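Local coordinates for putative exported protein (Peptoclostridium difficile, PDB 5TTA) that is of unknown function but is probably exported, and contains a beta-rich domain related to the E-set clan, at residues I39-N44 with M73-T78; P58-S63 with I77-Y82; D144-F149 with E164-E169. All coordinates share one frame; numbering follows the deposited sequence.

Contact 1: residues I39-N44 with M73-T78; sequences IPLFIN and MDYEIT
Leu41 and Ile43 meet Tyr75 and Ile77 inside a beta sandwich, each pair being supplied by a different antiparallel sheet. The segments 41-44 and 73-78 face one another with their axes 10.4 Å apart and crossing at -43°, so that side chains rather than backbone bonds join the layers. Leu41 holds its CG opposite the backbone N (chi1 -180°), and its CD2 methyl comes in slantwise at the root of Tyr75, 3.8 Å from Tyr75 CB and 3.9 Å from Tyr75 CD2. The same methyl lies 4.0 Å from Ile77 CD1, bridging two residues on one side of strand 72-82. Ile77 CD1 in turn sits over one face of the Tyr75 ring, displaced toward its rim, which ties these neighbours into a single apolar surface. Further along, the two isoleucines meet tip to tip, Ile43 CD1 3.9 Å from Ile77 CG2. The polar end of the tyrosine has its own use: Tyr75 OH is hydrogen-bonded to Asp186 of strand 183-189, a member of the sheet opposite, and this bond anchors the far end of the side chain there. Leu64 adds its side chain beside Tyr75 and Ile77, while Val213 touches Leu41. Apolar side chains meeting between two facing sheets are characteristic of sandwich packing, consistent with the immunoglobulin-like folds of the E-set clan.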
ATOM      1  N   ILE A  39     -12.403  24.522  17.879  1.00 55.66           N
ATOM      2  CA  ILE A  39     -11.356  23.932  17.053  1.00 40.88           C
ATOM      3  C   ILE A  39     -11.026  22.560  17.637  1.00 38.18           C
ATOM      4  O   ILE A  39     -10.720  22.449  18.836  1.00 38.09           O
ATOM      5  CB  ILE A  39     -10.130  24.852  16.967  1.00 38.06           C
ATOM      6  CG1 ILE A  39     -10.468  26.156  16.222  1.00 49.71           C
ATOM      7  CG2 ILE A  39      -9.041  24.189  16.171  1.00 39.39           C
ATOM      8  CD1 ILE A  39     -11.279  27.210  16.994  1.00 47.72           C
ATOM      9  N   PRO A  40     -11.140  21.485  16.848  1.00 27.28           N
ATOM     10  CA  PRO A  40     -10.896  20.141  17.399  1.00 23.78           C
ATOM     11  C   PRO A  40      -9.417  19.814  17.570  1.00 28.12           C
ATOM     12  O   PRO A  40      -9.083  18.863  18.291  1.00 24.01           O
ATOM     13  CB  PRO A  40     -11.564  19.220  16.366  1.00 20.94           C
ATOM     14  CG  PRO A  40     -11.431  19.979  15.063  1.00 23.30           C
ATOM     15  CD  PRO A  40     -11.642  21.436  15.458  1.00 25.35           C
ATOM     16  N   LEU A  41      -8.517  20.534  16.913  1.00 23.54           N
ATOM     17  CA  LEU A  41      -7.079  20.268  16.997  1.00 22.25           C
ATOM     18  C   LEU A  41      -6.409  21.561  17.431  1.00 25.66           C
ATOM     19  O   LEU A  41      -6.463  22.561  16.710  1.00 23.19           O
ATOM     20  CB  LEU A  41      -6.526  19.783  15.655  1.00 19.22           C
ATOM     21  CG  LEU A  41      -5.038  19.459  15.569  1.00 18.89           C
ATOM     22  CD1 LEU A  41      -4.692  18.321  16.567  1.00 20.98           C
ATOM     23  CD2 LEU A  41      -4.695  19.030  14.156  1.00 20.32           C
ATOM     24  N   PHE A  42      -5.811  21.554  18.614  1.00 21.33           N
ATOM     25  CA  PHE A  42      -5.280  22.757  19.235  1.00 21.28           C
ATOM     26  C   PHE A  42      -3.790  22.849  18.994  1.00 26.12           C
ATOM     27  O   PHE A  42      -3.054  21.910  19.309  1.00 24.89           O
ATOM     28  CB  PHE A  42      -5.529  22.761  20.744  1.00 24.15           C
ATOM     29  CG  PHE A  42      -5.336  24.102  21.379  1.00 30.06           C
ATOM     30  CD1 PHE A  42      -4.167  24.416  22.044  1.00 38.85           C
ATOM     31  CD2 PHE A  42      -6.350  25.054  21.327  1.00 40.90           C
ATOM     32  CE1 PHE A  42      -3.999  25.660  22.645  1.00 44.36           C
ATOM     33  CE2 PHE A  42      -6.191  26.301  21.916  1.00 48.50           C
ATOM     34  CZ  PHE A  42      -5.010  26.604  22.576  1.00 49.46           C
ATOM     35  N   ILE A  43      -3.330  23.984  18.480  1.00 17.86           N
ATOM     36  CA  ILE A  43      -1.893  24.170  18.323  1.00 30.27           C
ATOM     37  C   ILE A  43      -1.395  24.914  19.552  1.00 21.64           C
ATOM     38  O   ILE A  43      -1.660  26.105  19.727  1.00 15.98           O
ATOM     39  CB  ILE A  43      -1.526  24.902  17.026  1.00 25.91           C
ATOM     40  CG1 ILE A  43      -1.968  24.079  15.830  1.00 28.51           C
ATOM     41  CG2 ILE A  43       0.009  25.117  16.968  1.00 18.26           C
ATOM     42  CD1 ILE A  43      -1.643  24.723  14.500  1.00 23.35           C
ATOM     43  N   ASN A  44      -0.654  24.208  20.403  1.00 18.73           N
ATOM     44  CA  ASN A  44      -0.080  24.813  21.601  1.00 21.18           C
ATOM     45  C   ASN A  44       1.111  25.700  21.289  1.00 19.94           C
ATOM     46  O   ASN A  44       1.334  26.694  21.998  1.00 21.99           O
ATOM     47  CB  ASN A  44       0.341  23.717  22.590  1.00 22.48           C
ATOM     48  CG  ASN A  44      -0.824  22.859  22.998  1.00 30.86           C
ATOM     49  OD1 ASN A  44      -1.762  23.349  23.630  1.00 29.91           O
ATOM     50  ND2 ASN A  44      -0.804  21.589  22.602  1.00 22.30           N
HETATM   51  N   MSE A  73      -7.600  11.299  12.128  1.00 21.18           N
HETATM   52  CA  MSE A  73      -6.820  10.471  11.216  1.00 22.91           C
HETATM   53  C   MSE A  73      -6.001  11.283  10.214  1.00 27.31           C
HETATM   54  O   MSE A  73      -5.028  10.757   9.681  1.00 23.84           O
HETATM   55  CB  MSE A  73      -7.729   9.476  10.472  1.00 29.23           C
HETATM   56  CG  MSE A  73      -8.405   9.994   9.227  1.00 39.52           C
HETATM   57 SE   MSE A  73      -9.529   8.598   8.420  0.77 47.36          SE
HETATM   58  CE  MSE A  73      -8.157   7.427   7.861  1.00 33.58           C
ATOM     59  N   ASP A  74      -6.366  12.548   9.946  1.00 20.93           N
ATOM     60  CA  ASP A  74      -5.577  13.375   9.041  1.00 21.53           C
ATOM     61  C   ASP A  74      -5.775  14.843   9.408  1.00 19.66           C
ATOM     62  O   ASP A  74      -6.731  15.210  10.089  1.00 17.79           O
ATOM     63  CB  ASP A  74      -5.954  13.106   7.557  1.00 28.19           C
ATOM     64  CG  ASP A  74      -4.878  13.587   6.556  1.00 34.09           C
ATOM     65  OD1 ASP A  74      -3.765  13.999   6.959  1.00 27.15           O
ATOM     66  OD2 ASP A  74      -5.157  13.554   5.343  1.00 39.73           O
ATOM     67  N   TYR A  75      -4.823  15.678   9.015  1.00 18.27           N
ATOM     68  CA  TYR A  75      -4.966  17.113   9.231  1.00 18.85           C
ATOM     69  C   TYR A  75      -4.233  17.842   8.123  1.00 19.29           C
ATOM     70  O   TYR A  75      -3.427  17.261   7.397  1.00 19.93           O
ATOM     71  CB  TYR A  75      -4.460  17.568  10.627  1.00 15.66           C
ATOM     72  CG  TYR A  75      -2.991  17.278  10.924  1.00 25.61           C
ATOM     73  CD1 TYR A  75      -1.967  17.845  10.150  1.00 30.95           C
ATOM     74  CD2 TYR A  75      -2.627  16.498  12.011  1.00 23.25           C
ATOM     75  CE1 TYR A  75      -0.629  17.594  10.421  1.00 25.35           C
ATOM     76  CE2 TYR A  75      -1.302  16.251  12.301  1.00 26.34           C
ATOM     77  CZ  TYR A  75      -0.306  16.801  11.509  1.00 30.60           C
ATOM     78  OH  TYR A  75       1.019  16.537  11.810  1.00 24.45           O
ATOM     79  N   GLU A  76      -4.541  19.125   7.986  1.00 19.45           N
ATOM     80  CA  GLU A  76      -3.747  20.050   7.186  1.00 17.74           C
ATOM     81  C   GLU A  76      -3.454  21.251   8.067  1.00 20.91           C
ATOM     82  O   GLU A  76      -4.380  21.867   8.609  1.00 18.71           O
ATOM     83  CB  GLU A  76      -4.468  20.467   5.898  1.00 22.24           C
ATOM     84  CG  GLU A  76      -4.768  19.274   5.006  1.00 24.70           C
ATOM     85  CD  GLU A  76      -5.469  19.635   3.703  1.00 39.97           C
ATOM     86  OE1 GLU A  76      -5.736  18.700   2.911  1.00 47.24           O
ATOM     87  OE2 GLU A  76      -5.747  20.835   3.466  1.00 39.04           O
ATOM     88  N   ILE A  77      -2.173  21.577   8.218  1.00 14.45           N
ATOM     89  CA  ILE A  77      -1.748  22.663   9.091  1.00 13.03           C
ATOM     90  C   ILE A  77      -0.798  23.551   8.307  1.00 15.04           C
ATOM     91  O   ILE A  77       0.209  23.064   7.775  1.00 20.03           O
ATOM     92  CB  ILE A  77      -1.068  22.143  10.370  1.00 15.79           C
ATOM     93  CG1 ILE A  77      -2.097  21.443  11.258  1.00 22.91           C
ATOM     94  CG2 ILE A  77      -0.419  23.291  11.114  1.00 14.15           C
ATOM     95  CD1 ILE A  77      -1.474  20.839  12.539  1.00 32.84           C
ATOM     96  N   THR A  78      -1.122  24.851   8.214  1.00 14.48           N
ATOM     97  CA  THR A  78      -0.315  25.763   7.413  1.00 17.78           C
ATOM     98  C   THR A  78       0.576  26.576   8.337  1.00 17.96           C
ATOM     99  O   THR A  78       0.118  27.072   9.370  1.00 21.21           O
ATOM    100  CB  THR A  78      -1.187  26.699   6.566  1.00 17.03           C
ATOM    101  OG1 THR A  78      -1.932  25.929   5.618  1.00 19.07           O
ATOM    102  CG2 THR A  78      -0.316  27.714   5.799  1.00 17.95           C
TER

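Contact 2: residues P58-S63 with I77-Y82; sequences PSNVIS and ITCLAY
Cys79 faces Asn60 and Ile62 across the gap between two beta-sheets, a sandwich interface in which strands 58-63 and 77-82 run at 128° to each other, their axes 10.8 Å apart at the closest. The tighter part gathers round one sulfur atom. Cys79 SG lies anti to its own carbonyl carbon (chi1 -61°) and points at the facing strand, where it rests over the gap between the ends of Asn60 and Ile62. Asn60 extends with CG turned away from the backbone N (chi1 173°), bringing OD1 to 3.7 Å from Cys79 SG. This is an approach of a polar oxygen to a weakly polar sulfur within a largely apolar layer. Ile206 of strand 205-215 and Tyr134 of strand 131-135 also touch both Asn60 and Cys79. Packing is looser toward Ile77, where Ile62 CD1 comes only to 4.4 Å from Ile77 CG2, and Phe188 lies against Ile62 from within its own sheet. The contrast is sharper across the thickness of strand 58-66. Asn60 and Ile62 are buried against the opposing sheet, whereas the alternating residues Ser59, Val61 and Ser63 are partly exposed. That alternation gives the strand one face for the sandwich interior and one bordering solvent, although Leu189 and Asn185 still touch parts of the latter. Within 58-63 the contact thus rests on an amide and an isoleucine, whose CD1 (Ile62 CD1) lies 3.9 Å from Cys79 SG.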
ATOM      1  N   PRO A  58      17.886  20.983  12.814  1.00 21.16           N
ATOM      2  CA  PRO A  58      16.709  21.805  13.158  1.00 17.42           C
ATOM      3  C   PRO A  58      15.405  21.211  12.661  1.00 15.50           C
ATOM      4  O   PRO A  58      15.310  20.714  11.535  1.00 21.20           O
ATOM      5  CB  PRO A  58      16.980  23.125  12.411  1.00 20.10           C
ATOM      6  CG  PRO A  58      17.679  22.676  11.135  1.00 24.38           C
ATOM      7  CD  PRO A  58      18.537  21.422  11.563  1.00 24.57           C
ATOM      8  N   SER A  59      14.365  21.312  13.497  1.00 18.00           N
ATOM      9  CA  SER A  59      13.025  20.924  13.070  1.00 18.96           C
ATOM     10  C   SER A  59      12.009  21.972  13.510  1.00 19.48           C
ATOM     11  O   SER A  59      12.122  22.565  14.584  1.00 22.76           O
ATOM     12  CB  SER A  59      12.559  19.573  13.657  1.00 21.54           C
ATOM     13  OG  SER A  59      13.309  18.459  13.189  1.00 23.59           O
ATOM     14  N   ASN A  60      10.974  22.131  12.693  1.00 14.23           N
ATOM     15  CA  ASN A  60       9.770  22.865  13.096  1.00 14.49           C
ATOM     16  C   ASN A  60       8.927  21.907  13.935  1.00 13.69           C
ATOM     17  O   ASN A  60       8.380  20.935  13.403  1.00 19.84           O
ATOM     18  CB  ASN A  60       9.064  23.323  11.818  1.00 18.10           C
ATOM     19  CG  ASN A  60       7.696  23.953  12.057  1.00 16.09           C
ATOM     20  OD1 ASN A  60       6.888  24.057  11.124  1.00 20.67           O
ATOM     21  ND2 ASN A  60       7.444  24.368  13.249  1.00 15.88           N
ATOM     22  N   VAL A  61       8.849  22.132  15.241  1.00 17.73           N
ATOM     23  CA  VAL A  61       8.132  21.222  16.132  1.00 20.65           C
ATOM     24  C   VAL A  61       6.794  21.860  16.492  1.00 15.34           C
ATOM     25  O   VAL A  61       6.747  22.911  17.144  1.00 19.60           O
ATOM     26  CB  VAL A  61       8.950  20.895  17.384  1.00 22.79           C
ATOM     27  CG1 VAL A  61       8.143  19.936  18.306  1.00 23.79           C
ATOM     28  CG2 VAL A  61      10.312  20.248  16.963  1.00 17.37           C
ATOM     29  N   ILE A  62       5.711  21.229  16.048  1.00 17.12           N
ATOM     30  CA  ILE A  62       4.343  21.701  16.289  1.00 17.69           C
ATOM     31  C   ILE A  62       3.748  20.872  17.419  1.00 16.46           C
ATOM     32  O   ILE A  62       3.592  19.648  17.285  1.00 20.77           O
ATOM     33  CB  ILE A  62       3.491  21.597  15.015  1.00 16.20           C
ATOM     34  CG1 ILE A  62       4.246  22.269  13.863  1.00 21.80           C
ATOM     35  CG2 ILE A  62       2.104  22.241  15.260  1.00 18.29           C
ATOM     36  CD1 ILE A  62       3.604  22.119  12.503  1.00 27.03           C
ATOM     37  N   SER A  63       3.435  21.532  18.536  1.00 15.49           N
ATOM     38  CA  SER A  63       2.854  20.854  19.690  1.00 19.81           C
ATOM     39  C   SER A  63       1.336  20.910  19.563  1.00 23.89           C
ATOM     40  O   SER A  63       0.751  22.001  19.497  1.00 21.36           O
ATOM     41  CB  SER A  63       3.343  21.486  20.987  1.00 22.91           C
ATOM     42  OG  SER A  63       2.582  21.006  22.080  1.00 30.10           O
ATOM     43  N   ILE A  77      -2.173  21.577   8.218  1.00 14.45           N
ATOM     44  CA  ILE A  77      -1.748  22.663   9.091  1.00 13.03           C
ATOM     45  C   ILE A  77      -0.798  23.551   8.307  1.00 15.04           C
ATOM     46  O   ILE A  77       0.209  23.064   7.775  1.00 20.03           O
ATOM     47  CB  ILE A  77      -1.068  22.143  10.370  1.00 15.79           C
ATOM     48  CG1 ILE A  77      -2.097  21.443  11.258  1.00 22.91           C
ATOM     49  CG2 ILE A  77      -0.419  23.291  11.114  1.00 14.15           C
ATOM     50  CD1 ILE A  77      -1.474  20.839  12.539  1.00 32.84           C
ATOM     51  N   THR A  78      -1.122  24.851   8.214  1.00 14.48           N
ATOM     52  CA  THR A  78      -0.315  25.763   7.413  1.00 17.78           C
ATOM     53  C   THR A  78       0.576  26.576   8.337  1.00 17.96           C
ATOM     54  O   THR A  78       0.118  27.072   9.370  1.00 21.21           O
ATOM     55  CB  THR A  78      -1.187  26.699   6.566  1.00 17.03           C
ATOM     56  OG1 THR A  78      -1.932  25.929   5.618  1.00 19.07           O
ATOM     57  CG2 THR A  78      -0.316  27.714   5.799  1.00 17.95           C
ATOM     58  N   CYS A  79       1.847  26.725   7.954  1.00 16.59           N
ATOM     59  CA  CYS A  79       2.803  27.524   8.703  1.00 15.85           C
ATOM     60  C   CYS A  79       3.351  28.668   7.859  1.00 14.65           C
ATOM     61  O   CYS A  79       3.443  28.573   6.631  1.00 16.23           O
ATOM     62  CB  CYS A  79       3.994  26.709   9.184  1.00 17.13           C
ATOM     63  SG  CYS A  79       3.549  25.342  10.313  1.00 22.76           S
ATOM     64  N   LEU A  80       3.742  29.715   8.571  1.00 12.25           N
ATOM     65  CA  LEU A  80       4.355  30.936   8.074  1.00 13.01           C
ATOM     66  C   LEU A  80       5.559  31.220   8.946  1.00 21.57           C
ATOM     67  O   LEU A  80       5.575  30.850  10.122  1.00 21.79           O
ATOM     68  CB  LEU A  80       3.372  32.118   8.143  1.00 14.11           C
ATOM     69  CG  LEU A  80       2.088  31.889   7.353  1.00 17.83           C
ATOM     70  CD1 LEU A  80       1.122  33.082   7.623  1.00 23.47           C
ATOM     71  CD2 LEU A  80       2.398  31.839   5.871  1.00 20.54           C
ATOM     72  N   ALA A  81       6.584  31.835   8.362  1.00 15.83           N
ATOM     73  CA  ALA A  81       7.850  32.041   9.063  1.00 18.73           C
ATOM     74  C   ALA A  81       8.258  33.504   9.018  1.00 20.51           C
ATOM     75  O   ALA A  81       8.018  34.191   8.025  1.00 21.21           O
ATOM     76  CB  ALA A  81       8.967  31.169   8.441  1.00 17.39           C
ATOM     77  N   TYR A  82       8.904  33.970  10.097  1.00 14.25           N
ATOM     78  CA  TYR A  82       9.289  35.361  10.261  1.00 23.25           C
ATOM     79  C   TYR A  82      10.687  35.431  10.838  1.00 21.46           C
ATOM     80  O   TYR A  82      11.050  34.614  11.687  1.00 21.19           O
ATOM     81  CB  TYR A  82       8.308  36.109  11.202  1.00 21.39           C
ATOM     82  CG  TYR A  82       6.969  36.227  10.554  1.00 20.27           C
ATOM     83  CD1 TYR A  82       6.050  35.177  10.600  1.00 20.68           C
ATOM     84  CD2 TYR A  82       6.649  37.372   9.826  1.00 20.63           C
ATOM     85  CE1 TYR A  82       4.835  35.263   9.934  1.00 24.18           C
ATOM     86  CE2 TYR A  82       5.449  37.470   9.175  1.00 22.64           C
ATOM     87  CZ  TYR A  82       4.550  36.438   9.231  1.00 21.02           C
ATOM     88  OH  TYR A  82       3.371  36.582   8.564  1.00 34.29           O
TER

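Contact 3: residues D144-F149 with E164-E169; sequences DIISMF and EWKQME
Ile146 packs against the second arm of a helical hairpin, the short helix 143-150 lying roughly antiparallel to helix 156-175. Its two branches have different partners. CG1 stands anti to the carbonyl carbon (chi1 -60°) and carries the extended CD1 obliquely toward the six-membered end of Trp165, with Ile146 CD1 3.9 Å from Trp165 CZ3. The indole reaches that methyl because Trp165 swings its CG opposite the backbone N (chi1 174°), directing the ring at the neighbouring helix. Pro141 touches Ile146 and Trp165 alike. The Trp165 ring also meets Phe149 of the second subunit, which places the contact at the interface with that subunit. The other branch of Ile146 deals with Lys166, and the two side chains run alongside in opposite senses. Straight at first, the lysine bends at chi3 (52°) and again at chi4, wrapping its aliphatic chain round the methyl: Ile146 CG2 is 3.7 Å from Lys166 CG and the same distance from Lys166 CD. The ammonium also makes a long, weak ion pair with Glu150. Curled back in this way, Lys166 NZ ends 3.6 Å from Ile146 CG2.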
ATOM      1  N   ASP A 144      -7.050  14.080  -3.824  1.00 83.57           N
ATOM      2  CA  ASP A 144      -7.172  14.581  -5.193  1.00 79.44           C
ATOM      3  C   ASP A 144      -6.389  13.706  -6.165  1.00 72.56           C
ATOM      4  O   ASP A 144      -6.846  13.438  -7.284  1.00 66.23           O
ATOM      5  CB  ASP A 144      -6.679  16.027  -5.279  1.00 83.20           C
ATOM      6  CG  ASP A 144      -7.536  16.995  -4.485  1.00 87.60           C
ATOM      7  OD1 ASP A 144      -7.011  17.591  -3.517  1.00 88.99           O
ATOM      8  OD2 ASP A 144      -8.722  17.179  -4.841  1.00 88.38           O
ATOM      9  N   ILE A 145      -5.206  13.248  -5.749  1.00 67.47           N
ATOM     10  CA  ILE A 145      -4.372  12.417  -6.608  1.00 66.19           C
ATOM     11  C   ILE A 145      -4.933  11.002  -6.698  1.00 65.95           C
ATOM     12  O   ILE A 145      -4.957  10.401  -7.777  1.00 65.47           O
ATOM     13  CB  ILE A 145      -2.912  12.455  -6.109  1.00 66.92           C
ATOM     14  CG1 ILE A 145      -2.226  13.719  -6.632  1.00 66.97           C
ATOM     15  CG2 ILE A 145      -2.144  11.229  -6.545  1.00 66.93           C
ATOM     16  CD1 ILE A 145      -0.841  13.955  -6.094  1.00 67.97           C
ATOM     17  N   ILE A 146      -5.425  10.452  -5.587  1.00 66.45           N
ATOM     18  CA  ILE A 146      -6.064   9.142  -5.662  1.00 68.46           C
ATOM     19  C   ILE A 146      -7.320   9.204  -6.531  1.00 66.89           C
ATOM     20  O   ILE A 146      -7.616   8.265  -7.284  1.00 65.41           O
ATOM     21  CB  ILE A 146      -6.358   8.610  -4.247  1.00 67.15           C
ATOM     22  CG1 ILE A 146      -5.045   8.477  -3.465  1.00 67.93           C
ATOM     23  CG2 ILE A 146      -7.085   7.278  -4.326  1.00 67.05           C
ATOM     24  CD1 ILE A 146      -5.211   8.022  -2.032  1.00 69.10           C
ATOM     25  N   SER A 147      -8.062  10.318  -6.467  1.00 65.79           N
ATOM     26  CA  SER A 147      -9.259  10.461  -7.294  1.00 65.52           C
ATOM     27  C   SER A 147      -8.921  10.532  -8.778  1.00 64.95           C
ATOM     28  O   SER A 147      -9.713  10.077  -9.612  1.00 64.86           O
ATOM     29  CB  SER A 147     -10.051  11.699  -6.874  1.00 65.91           C
ATOM     30  OG  SER A 147     -10.632  11.522  -5.594  1.00 68.32           O
HETATM   31  N   MSE A 148      -7.768  11.097  -9.127  1.00 64.79           N
HETATM   32  CA  MSE A 148      -7.317  11.134 -10.515  1.00 64.51           C
HETATM   33  C   MSE A 148      -7.054   9.737 -11.026  1.00 76.22           C
HETATM   34  O   MSE A 148      -7.342   9.412 -12.172  1.00 64.51           O
HETATM   35  CB  MSE A 148      -6.045  11.952 -10.653  1.00 64.59           C
HETATM   36  CG  MSE A 148      -6.218  13.422 -10.390  1.00 70.68           C
HETATM   37 SE   MSE A 148      -4.463  14.257 -10.362  0.74 64.98          SE
HETATM   38  CE  MSE A 148      -3.882  13.720 -12.152  1.00 65.27           C
ATOM     39  N   PHE A 149      -6.482   8.913 -10.151  1.00 85.09           N
ATOM     40  CA  PHE A 149      -6.132   7.553 -10.540  1.00 91.79           C
ATOM     41  C   PHE A 149      -7.377   6.709 -10.778  1.00 84.49           C
ATOM     42  O   PHE A 149      -7.421   5.912 -11.722  1.00 85.29           O
ATOM     43  CB  PHE A 149      -5.224   6.932  -9.477  1.00105.95           C
ATOM     44  CG  PHE A 149      -3.827   7.509  -9.462  1.00116.63           C
ATOM     45  CD1 PHE A 149      -3.148   7.749 -10.648  1.00118.04           C
ATOM     46  CD2 PHE A 149      -3.202   7.829  -8.270  1.00121.25           C
ATOM     47  CE1 PHE A 149      -1.872   8.277 -10.647  1.00121.55           C
ATOM     48  CE2 PHE A 149      -1.928   8.363  -8.269  1.00124.50           C
ATOM     49  CZ  PHE A 149      -1.263   8.584  -9.456  1.00124.09           C
ATOM     50  N   GLU A 164      -8.999  -1.851  -3.139  1.00 35.34           N
ATOM     51  CA  GLU A 164      -8.540  -2.522  -1.929  1.00 41.74           C
ATOM     52  C   GLU A 164      -7.389  -1.755  -1.288  1.00 41.22           C
ATOM     53  O   GLU A 164      -7.301  -1.666  -0.057  1.00 42.16           O
ATOM     54  CB  GLU A 164      -8.131  -3.957  -2.251  1.00 46.53           C
ATOM     55  CG  GLU A 164      -9.309  -4.910  -2.347  1.00 60.74           C
ATOM     56  CD  GLU A 164      -8.957  -6.203  -3.057  1.00 78.02           C
ATOM     57  OE1 GLU A 164      -9.537  -6.461  -4.136  1.00 86.25           O
ATOM     58  OE2 GLU A 164      -8.094  -6.953  -2.543  1.00 82.79           O
ATOM     59  N   TRP A 165      -6.514  -1.177  -2.113  1.00 40.10           N
ATOM     60  CA  TRP A 165      -5.373  -0.425  -1.596  1.00 42.94           C
ATOM     61  C   TRP A 165      -5.832   0.836  -0.876  1.00 41.53           C
ATOM     62  O   TRP A 165      -5.321   1.170   0.203  1.00 36.21           O
ATOM     63  CB  TRP A 165      -4.419  -0.081  -2.746  1.00 44.62           C
ATOM     64  CG  TRP A 165      -3.296   0.810  -2.349  1.00 45.54           C
ATOM     65  CD1 TRP A 165      -2.109   0.436  -1.785  1.00 46.27           C
ATOM     66  CD2 TRP A 165      -3.258   2.234  -2.460  1.00 46.89           C
ATOM     67  NE1 TRP A 165      -1.329   1.543  -1.550  1.00 49.56           N
ATOM     68  CE2 TRP A 165      -2.011   2.660  -1.959  1.00 48.65           C
ATOM     69  CE3 TRP A 165      -4.156   3.194  -2.941  1.00 49.50           C
ATOM     70  CZ2 TRP A 165      -1.644   4.002  -1.917  1.00 57.47           C
ATOM     71  CZ3 TRP A 165      -3.790   4.524  -2.899  1.00 56.19           C
ATOM     72  CH2 TRP A 165      -2.544   4.917  -2.394  1.00 59.80           C
ATOM     73  N   LYS A 166      -6.795   1.546  -1.459  1.00 38.04           N
ATOM     74  CA  LYS A 166      -7.372   2.721  -0.810  1.00 41.34           C
ATOM     75  C   LYS A 166      -7.870   2.399   0.587  1.00 44.06           C
ATOM     76  O   LYS A 166      -7.571   3.120   1.545  1.00 41.34           O
ATOM     77  CB  LYS A 166      -8.529   3.263  -1.643  1.00 46.72           C
ATOM     78  CG  LYS A 166      -8.148   4.035  -2.878  1.00 55.57           C
ATOM     79  CD  LYS A 166      -9.421   4.469  -3.592  1.00 63.29           C
ATOM     80  CE  LYS A 166     -10.372   5.186  -2.642  1.00 68.03           C
ATOM     81  NZ  LYS A 166      -9.953   6.588  -2.343  1.00 69.77           N
ATOM     82  N   GLN A 167      -8.661   1.328   0.715  1.00 50.42           N
ATOM     83  CA  GLN A 167      -9.262   0.989   2.001  1.00 52.34           C
ATOM     84  C   GLN A 167      -8.191   0.668   3.035  1.00 52.36           C
ATOM     85  O   GLN A 167      -8.227   1.179   4.160  1.00 50.16           O
ATOM     86  CB  GLN A 167     -10.227  -0.189   1.840  1.00 55.01           C
HETATM   87  N   MSE A 168      -7.226  -0.172   2.663  1.00 55.64           N
HETATM   88  CA  MSE A 168      -6.106  -0.512   3.535  1.00 51.98           C
HETATM   89  C   MSE A 168      -5.305   0.714   3.968  1.00 39.04           C
HETATM   90  O   MSE A 168      -4.892   0.811   5.124  1.00 44.23           O
HETATM   91  CB  MSE A 168      -5.193  -1.523   2.843  1.00 66.81           C
HETATM   92  CG  MSE A 168      -5.744  -2.942   2.852  1.00 84.86           C
HETATM   93 SE   MSE A 168      -6.270  -3.519   4.649  0.56100.50          SE
HETATM   94  CE  MSE A 168      -8.181  -3.079   4.591  1.00 97.45           C
ATOM     95  N   GLU A 169      -5.109   1.654   3.046  1.00 43.13           N
ATOM     96  CA  GLU A 169      -4.482   2.923   3.403  1.00 49.86           C
ATOM     97  C   GLU A 169      -5.308   3.657   4.449  1.00 44.37           C
ATOM     98  O   GLU A 169      -4.772   4.160   5.442  1.00 34.60           O
ATOM     99  CB  GLU A 169      -4.301   3.791   2.157  1.00 61.78           C
ATOM    100  CG  GLU A 169      -3.090   4.710   2.215  1.00 71.44           C
ATOM    101  CD  GLU A 169      -1.779   3.946   2.130  1.00 81.68           C
ATOM    102  OE1 GLU A 169      -1.719   2.957   1.370  1.00 85.82           O
ATOM    103  OE2 GLU A 169      -0.814   4.331   2.831  1.00 85.58           O
TER

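In the fold
Contacts 1 and 2 belong to one sandwich interior: both draw on strand 72-82, overlap at Ile77 and Thr78, and set that strand against neighbouring strands 41-50 and 58-66 of the opposite sheet. They touch directly, through Ile43 against Ile62 and a probable backbone bond from Asn44 N to Ser63 O. Contact 1 is aliphatic and aromatic, while contact 2 adds sulfur and an amide oxygen. Contact 3 is separate, its centre about 23 Å from that of contact 1 and 28 Å from that of contact 2. It joins helices instead of sheets and lies peripherally beside the second subunit, where a buried isoleucine is covered partly by a lysine that remains partly exposed.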